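Local coordinates for reticulocyte-binding protein 2a (Plasmodium vivax, PDB 4Z8N) that probably binds a receptor on the red-cell surface during parasite invasion, the chain here being its largely helical erythrocyte-binding domain, at residues L77-T80 against I81-L84; S202-N205 against F206-E210; E152-L155 against E156-V159. All coordinates share one frame; numbering follows the deposited sequence.

Contact 1: residues L77-T80 against I81-L84; sequences LEKT and IFVL
Ile81 N donates to Leu77 O at 3.0 Å, the straightest of four successive i to i+4 backbone bonds, with an N-H...O angle of 160°. Phe82 N to Glu78 O, Val83 N to Lys79 O and Leu84 N to Thr80 O continue the ladder, the Val83 bond being the longest at 3.2 Å. The polar ends of Glu78 and Thr80 are engaged beyond this turn: the Glu78 carboxylate forms a salt bridge with Lys74 and accepts from the backbone N of Ile4, while Thr80 OG1 is hydrogen-bonded with Gln107 and with Ala76 O. All eight residues belong to helix 71-85 of the Rh5 coiled-coil domain, whose buried side packs on helices 94-115 and 199-237. On that side the methyl Thr80 CG2 lies 4.0 Å from Leu84 CD1, the two side chains running alongside each other in the same direction. Thr80 CG2 is anti to the backbone N, which turns OG1 back beside that nitrogen (chi1 -60°) and within range of Ala76 O. Leu77 CG meets Ile81 CD1 at 4.2 Å, and Ile81 CG1 rests 3.2 Å from Leu77 O. On the exposed side the bent chain of Lys79 runs beside Phe82, bringing CE within 3.8 Å of ring atom CD2 at an oblique approach, while the same ring meets His90 edge-to-face.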
loop_
_atom_site.group_PDB
_atom_site.type_symbol
_atom_site.label_atom_id
_atom_site.label_comp_id
_atom_site.label_asym_id
_atom_site.label_seq_id
_atom_site.Cartn_x
_atom_site.Cartn_y
_atom_site.Cartn_z
ATOM N N LEU A 77 -1.587 -18.599 6.779
ATOM C CA LEU A 77 -0.908 -18.237 5.538
ATOM C C LEU A 77 0.598 -18.082 5.743
ATOM O O LEU A 77 1.394 -18.575 4.945
ATOM C CB LEU A 77 -1.497 -16.944 4.968
ATOM C CG LEU A 77 -0.827 -16.340 3.733
ATOM C CD1 LEU A 77 -0.831 -17.320 2.561
ATOM C CD2 LEU A 77 -1.512 -15.040 3.347
ATOM N N GLU A 78 0.985 -17.404 6.821
ATOM C CA GLU A 78 2.398 -17.169 7.107
ATOM C C GLU A 78 3.131 -18.443 7.528
ATOM O O GLU A 78 4.323 -18.591 7.269
ATOM C CB GLU A 78 2.555 -16.094 8.186
ATOM C CG GLU A 78 2.110 -14.708 7.742
ATOM C CD GLU A 78 2.656 -13.603 8.627
ATOM O OE1 GLU A 78 1.947 -13.189 9.567
ATOM O OE2 GLU A 78 3.791 -13.143 8.376
ATOM N N LYS A 79 2.426 -19.367 8.174
ATOM C CA LYS A 79 3.044 -20.634 8.541
ATOM C C LYS A 79 3.285 -21.487 7.300
ATOM O O LYS A 79 4.276 -22.209 7.218
ATOM C CB LYS A 79 2.186 -21.391 9.554
ATOM C CG LYS A 79 2.985 -21.896 10.740
ATOM C CD LYS A 79 3.779 -20.757 11.351
ATOM C CE LYS A 79 5.152 -21.203 11.823
ATOM N NZ LYS A 79 5.926 -20.068 12.392
ATOM N N THR A 80 2.379 -21.397 6.331
ATOM C CA THR A 80 2.557 -22.102 5.065
ATOM C C THR A 80 3.755 -21.542 4.302
ATOM O O THR A 80 4.568 -22.295 3.763
ATOM C CB THR A 80 1.300 -22.007 4.184
ATOM O OG1 THR A 80 0.188 -22.582 4.880
ATOM C CG2 THR A 80 1.506 -22.751 2.873
ATOM N N ILE A 81 3.861 -20.217 4.266
ATOM C CA ILE A 81 4.978 -19.542 3.610
ATOM C C ILE A 81 6.312 -19.936 4.248
ATOM O O ILE A 81 7.305 -20.145 3.549
ATOM C CB ILE A 81 4.803 -18.007 3.663
ATOM C CG1 ILE A 81 3.606 -17.588 2.812
ATOM C CG2 ILE A 81 6.064 -17.298 3.191
ATOM C CD1 ILE A 81 3.303 -16.116 2.862
ATOM N N PHE A 82 6.320 -20.046 5.574
ATOM C CA PHE A 82 7.518 -20.449 6.311
ATOM C C PHE A 82 7.992 -21.837 5.870
ATOM O O PHE A 82 9.192 -22.067 5.701
ATOM C CB PHE A 82 7.245 -20.424 7.821
ATOM C CG PHE A 82 8.447 -20.754 8.668
ATOM C CD1 PHE A 82 9.674 -20.163 8.417
ATOM C CD2 PHE A 82 8.340 -21.636 9.734
ATOM C CE1 PHE A 82 10.779 -20.460 9.199
ATOM C CE2 PHE A 82 9.441 -21.938 10.523
ATOM C CZ PHE A 82 10.662 -21.348 10.255
ATOM N N VAL A 83 7.046 -22.754 5.673
ATOM C CA VAL A 83 7.369 -24.094 5.189
ATOM C C VAL A 83 7.931 -24.045 3.768
ATOM O O VAL A 83 8.901 -24.734 3.445
ATOM C CB VAL A 83 6.136 -25.027 5.205
ATOM C CG1 VAL A 83 6.512 -26.415 4.704
ATOM C CG2 VAL A 83 5.546 -25.111 6.603
ATOM N N LEU A 84 7.321 -23.217 2.927
ATOM C CA LEU A 84 7.708 -23.119 1.524
ATOM C C LEU A 84 9.047 -22.408 1.329
ATOM O O LEU A 84 9.712 -22.597 0.310
ATOM C CB LEU A 84 6.619 -22.396 0.727
ATOM C CG LEU A 84 5.260 -23.091 0.645
ATOM C CD1 LEU A 84 4.231 -22.166 0.016
ATOM C CD2 LEU A 84 5.364 -24.390 -0.144
#

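Contact 2: residues S202-N205 against F206-E210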
loop_
_atom_site.group_PDB
_atom_site.type_symbol
_atom_site.label_atom_id
_atom_site.label_comp_id
_atom_site.label_asym_id
_atom_site.label_seq_id
_atom_site.Cartn_x
_atom_site.Cartn_y
_atom_site.Cartn_z
ATOM N N SER A 202 12.242 -25.915 -5.995
ATOM C CA SER A 202 10.872 -25.461 -5.800
ATOM C C SER A 202 10.823 -24.200 -4.942
ATOM O O SER A 202 10.035 -23.294 -5.206
ATOM C CB SER A 202 10.030 -26.567 -5.163
ATOM O OG SER A 202 10.010 -27.724 -5.980
ATOM N N ALA A 203 11.678 -24.140 -3.925
ATOM C CA ALA A 203 11.725 -22.987 -3.026
ATOM C C ALA A 203 12.219 -21.715 -3.726
ATOM O O ALA A 203 11.710 -20.623 -3.482
ATOM C CB ALA A 203 12.606 -23.301 -1.817
ATOM N N ILE A 204 13.220 -21.875 -4.588
ATOM C CA ILE A 204 13.808 -20.780 -5.358
ATOM C C ILE A 204 12.756 -20.147 -6.261
ATOM O O ILE A 204 12.539 -18.930 -6.281
ATOM C CB ILE A 204 14.986 -21.301 -6.208
ATOM C CG1 ILE A 204 16.172 -21.641 -5.315
ATOM C CG2 ILE A 204 15.406 -20.310 -7.259
ATOM C CD1 ILE A 204 17.347 -22.203 -6.069
ATOM N N ASN A 205 12.143 -21.027 -7.034
ATOM C CA ASN A 205 10.924 -20.816 -7.787
ATOM C C ASN A 205 9.784 -20.117 -7.054
ATOM O O ASN A 205 9.213 -19.186 -7.597
ATOM C CB ASN A 205 10.525 -22.200 -8.246
ATOM C CG ASN A 205 11.104 -22.546 -9.588
ATOM O OD1 ASN A 205 10.431 -22.306 -10.576
ATOM N ND2 ASN A 205 12.457 -22.755 -9.647
ATOM N N PHE A 206 9.471 -20.531 -5.828
ATOM C CA PHE A 206 8.459 -19.836 -5.021
ATOM C C PHE A 206 8.901 -18.447 -4.527
ATOM O O PHE A 206 8.136 -17.474 -4.572
ATOM C CB PHE A 206 8.083 -20.700 -3.824
ATOM C CG PHE A 206 7.237 -19.998 -2.805
ATOM C CD1 PHE A 206 5.894 -19.767 -3.045
ATOM C CD2 PHE A 206 7.781 -19.588 -1.598
ATOM C CE1 PHE A 206 5.113 -19.137 -2.109
ATOM C CE2 PHE A 206 7.004 -18.957 -0.659
ATOM C CZ PHE A 206 5.668 -18.730 -0.913
ATOM N N LEU A 207 10.133 -18.378 -4.030
ATOM C CA LEU A 207 10.698 -17.141 -3.493
ATOM C C LEU A 207 10.894 -16.064 -4.567
ATOM O O LEU A 207 10.539 -14.910 -4.351
ATOM C CB LEU A 207 12.026 -17.433 -2.797
ATOM C CG LEU A 207 12.622 -16.289 -1.983
ATOM C CD1 LEU A 207 11.572 -15.652 -1.093
ATOM C CD2 LEU A 207 13.761 -16.812 -1.154
ATOM N N GLN A 208 11.300 -16.474 -5.767
ATOM C CA GLN A 208 11.365 -15.599 -6.930
ATOM C C GLN A 208 9.998 -15.061 -7.279
ATOM O O GLN A 208 9.860 -13.921 -7.608
ATOM C CB GLN A 208 11.951 -16.281 -8.168
ATOM C CG GLN A 208 13.448 -16.435 -8.183
ATOM C CD GLN A 208 13.979 -17.313 -9.296
ATOM O OE1 GLN A 208 15.153 -17.415 -9.475
ATOM N NE2 GLN A 208 13.115 -17.944 -10.020
ATOM N N GLU A 209 8.987 -15.906 -7.224
ATOM C CA GLU A 209 7.650 -15.435 -7.596
ATOM C C GLU A 209 7.068 -14.440 -6.592
ATOM O O GLU A 209 6.458 -13.444 -6.985
ATOM C CB GLU A 209 6.680 -16.606 -7.763
ATOM C CG GLU A 209 5.334 -16.231 -8.405
ATOM C CD GLU A 209 4.607 -17.440 -8.973
ATOM O OE1 GLU A 209 5.226 -18.524 -9.005
ATOM O OE2 GLU A 209 3.429 -17.315 -9.381
ATOM N N GLU A 210 7.238 -14.703 -5.300
ATOM C CA GLU A 210 6.678 -13.801 -4.302
ATOM C C GLU A 210 7.492 -12.509 -4.230
ATOM O O GLU A 210 6.964 -11.465 -3.862
ATOM C CB GLU A 210 6.577 -14.485 -2.927
ATOM C CG GLU A 210 7.886 -14.859 -2.256
ATOM C CD GLU A 210 7.667 -15.472 -0.875
ATOM O OE1 GLU A 210 6.628 -15.183 -0.241
ATOM O OE2 GLU A 210 8.532 -16.249 -0.419
#
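Ser202 O accepts from Phe206 N at 2.9 Å, opening a run of i to i+4 backbone bonds; the Ser202 hydroxyl itself is hydrogen-bonded to Asn198 O, one turn earlier. The next carbonyl, Ala203 O, takes Leu207 N at 2.8 Å with an N-H...O angle of 163°. That oxygen also makes a distant approach to the edge of the Phe206 ring, near its plane. With CG anti to the backbone N (chi1 170°), the ring of Phe206 reaches neighbouring helices, where it meets Tyr104 edge-to-face and packs on Leu84. This turn lies near the start of helix 199-237, one of the long helices of the Rh5 coiled-coil domain, and its sides are covered by helices 71-85, 94-115, 168-194 and 246-297. Ile204 supplies both backbone and side-chain contacts. Its O receives Gln208 N at 2.8 Å, and the Gln208 side chain, extended beyond CG, lies alongside that of Ile204, with CG2 of Ile204 3.9 Å from CD of Gln208. Gln208 CG also sits 3.3 Å from Ile204 O, while Ile204 and Gln208 both pack against Met188 of helix 168-194. Asn205 completes the series with a weak bond, Glu209 N to Asn205 O, at 3.3 Å and 146°. The Asn205 amide turns back along the helix: ND2 donates to Ile201 O, and OD1 has a weak hydrogen bond from Lys192 NZ.

Contact 3: residues E152-L155 against E156-V159; sequences EIML and EIYV
Met154 and Tyr158 make an i to i+4 side-chain contact within helix 149-162, on the side of the turn that packs into the helical body of the domain. The side chain of Met154 is bent at both chi2 (-57°) and chi3 (-56°), which folds its terminal methyl over one face of the tyrosine ring, at the hydroxyl end: CE comes within 3.8 Å of Tyr158 CZ and 3.6 Å of Tyr158 OH. At the CG end of the ring the backbone contributes, since Met154 O stands 3.3 Å above the plane, over the same face and offset toward the rim. The same oxygen accepts from Tyr158 N at 2.8 Å and 160°, so a single carbonyl both bonds the amide and lies over the ring of one residue. Tyr158 is further placed by its surroundings, stacking on Tyr260 of helix 246-297 and forming a weak hydrogen bond between OH and Glu33, while Met154 touches Tyr36 and Tyr37 of helix 26-37. This short turn, in the Rh5 coiled-coil domain, packs against helices 26-37, 199-237 and 246-297. Beside the tyrosine, Met154 SD also approaches Ile157 CD1 at 4.0 Å, the two chains passing at a slant. Ile157 CD1 is in addition 4.2 Å from Ile153 CG2, bridging the sulfur and the more exposed isoleucine. A separate apolar pair is formed by Leu155 and Val159, with CG of Leu155 4.3 Å from CG2 of Val159; these two pack on Leu235 and Val232 of helix 199-237, respectively. Beneath the side chains, Glu156 N to Glu152 O, Ile157 N to Ile153 O and Val159 N to Leu155 O supply the other backbone bonds, the last of them 2.8 Å long.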
loop_
_atom_site.group_PDB
_atom_site.type_symbol
_atom_site.label_atom_id
_atom_site.label_comp_id
_atom_site.label_asym_id
_atom_site.label_seq_id
_atom_site.Cartn_x
_atom_site.Cartn_y
_atom_site.Cartn_z
ATOM N N GLU A 152 -2.770 28.344 0.796
ATOM C CA GLU A 152 -1.359 28.577 0.515
ATOM C C GLU A 152 -0.472 27.997 1.617
ATOM O O GLU A 152 0.605 27.463 1.340
ATOM C CB GLU A 152 -1.081 30.071 0.342
ATOM C CG GLU A 152 0.358 30.382 -0.043
ATOM C CD GLU A 152 0.610 31.865 -0.236
ATOM O OE1 GLU A 152 0.395 32.637 0.721
ATOM O OE2 GLU A 152 1.028 32.256 -1.347
ATOM N N ILE A 153 -0.930 28.099 2.861
ATOM C CA ILE A 153 -0.196 27.541 3.996
ATOM C C ILE A 153 -0.074 26.027 3.886
ATOM O O ILE A 153 1.023 25.473 3.978
ATOM C CB ILE A 153 -0.873 27.887 5.335
ATOM C CG1 ILE A 153 -0.783 29.390 5.602
ATOM C CG2 ILE A 153 -0.234 27.105 6.474
ATOM C CD1 ILE A 153 0.632 29.909 5.663
ATOM N N MET A 154 -1.207 25.365 3.683
ATOM C CA MET A 154 -1.244 23.911 3.604
ATOM C C MET A 154 -0.472 23.393 2.397
ATOM O O MET A 154 0.180 22.353 2.474
ATOM C CB MET A 154 -2.690 23.418 3.551
ATOM C CG MET A 154 -3.476 23.651 4.832
ATOM S SD MET A 154 -2.686 22.897 6.265
ATOM C CE MET A 154 -2.550 21.195 5.715
ATOM N N LEU A 155 -0.551 24.119 1.287
ATOM C CA LEU A 155 0.170 23.736 0.078
ATOM C C LEU A 155 1.669 23.769 0.339
ATOM O O LEU A 155 2.402 22.886 -0.098
ATOM C CB LEU A 155 -0.191 24.657 -1.094
ATOM C CG LEU A 155 0.417 24.280 -2.450
ATOM C CD1 LEU A 155 -0.019 22.882 -2.863
ATOM C CD2 LEU A 155 0.052 25.296 -3.522
ATOM N N GLU A 156 2.116 24.791 1.062
ATOM C CA GLU A 156 3.522 24.926 1.415
ATOM C C GLU A 156 3.960 23.776 2.316
ATOM O O GLU A 156 5.072 23.262 2.192
ATOM C CB GLU A 156 3.781 26.268 2.101
ATOM C CG GLU A 156 5.240 26.516 2.449
ATOM C CD GLU A 156 6.135 26.550 1.224
ATOM O OE1 GLU A 156 5.687 27.053 0.171
ATOM O OE2 GLU A 156 7.283 26.068 1.312
ATOM N N ILE A 157 3.075 23.376 3.223
ATOM C CA ILE A 157 3.339 22.238 4.093
ATOM C C ILE A 157 3.447 20.955 3.277
ATOM O O ILE A 157 4.370 20.164 3.475
ATOM C CB ILE A 157 2.246 22.080 5.164
ATOM C CG1 ILE A 157 2.236 23.302 6.085
ATOM C CG2 ILE A 157 2.465 20.806 5.965
ATOM C CD1 ILE A 157 1.197 23.242 7.179
ATOM N N TYR A 158 2.512 20.760 2.350
ATOM C CA TYR A 158 2.504 19.569 1.500
ATOM C C TYR A 158 3.724 19.507 0.588
ATOM O O TYR A 158 4.342 18.454 0.434
ATOM C CB TYR A 158 1.231 19.519 0.650
ATOM C CG TYR A 158 -0.029 19.237 1.433
ATOM C CD1 TYR A 158 0.031 18.696 2.709
ATOM C CD2 TYR A 158 -1.280 19.503 0.891
ATOM C CE1 TYR A 158 -1.117 18.433 3.427
ATOM C CE2 TYR A 158 -2.435 19.242 1.603
ATOM C CZ TYR A 158 -2.348 18.706 2.870
ATOM O OH TYR A 158 -3.490 18.446 3.587
ATOM N N VAL A 159 4.053 20.640 -0.025
ATOM C CA VAL A 159 5.192 20.731 -0.930
ATOM C C VAL A 159 6.492 20.349 -0.219
ATOM O O VAL A 159 7.279 19.557 -0.733
ATOM C CB VAL A 159 5.315 22.153 -1.530
ATOM C CG1 VAL A 159 6.707 22.397 -2.081
ATOM C CG2 VAL A 159 4.265 22.369 -2.614
#

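Overall arrangement
Contacts 1 and 2 belong to one neighbourhood: their centres are 12 Å apart and they touch, with Leu84 CB 3.7 Å from Phe206 CE2 and Leu84 O 3.7 Å from Ala203 CB, so helix 71-85 packs directly on helix 199-237 there. Contact 3 lies on the opposite side of the chain's centre, its own centre about 45 Å from that of contact 1 and about 44 Å from that of contact 2, with nearest atoms about 32 and 30 Å away. Helix 199-237 nevertheless spans the distance, carrying contact 2 near its start and packing against contact 3 near its end. All three lie away from the Cys70-Cys114 disulfide and from Glu120, a calcium ligand in another structure.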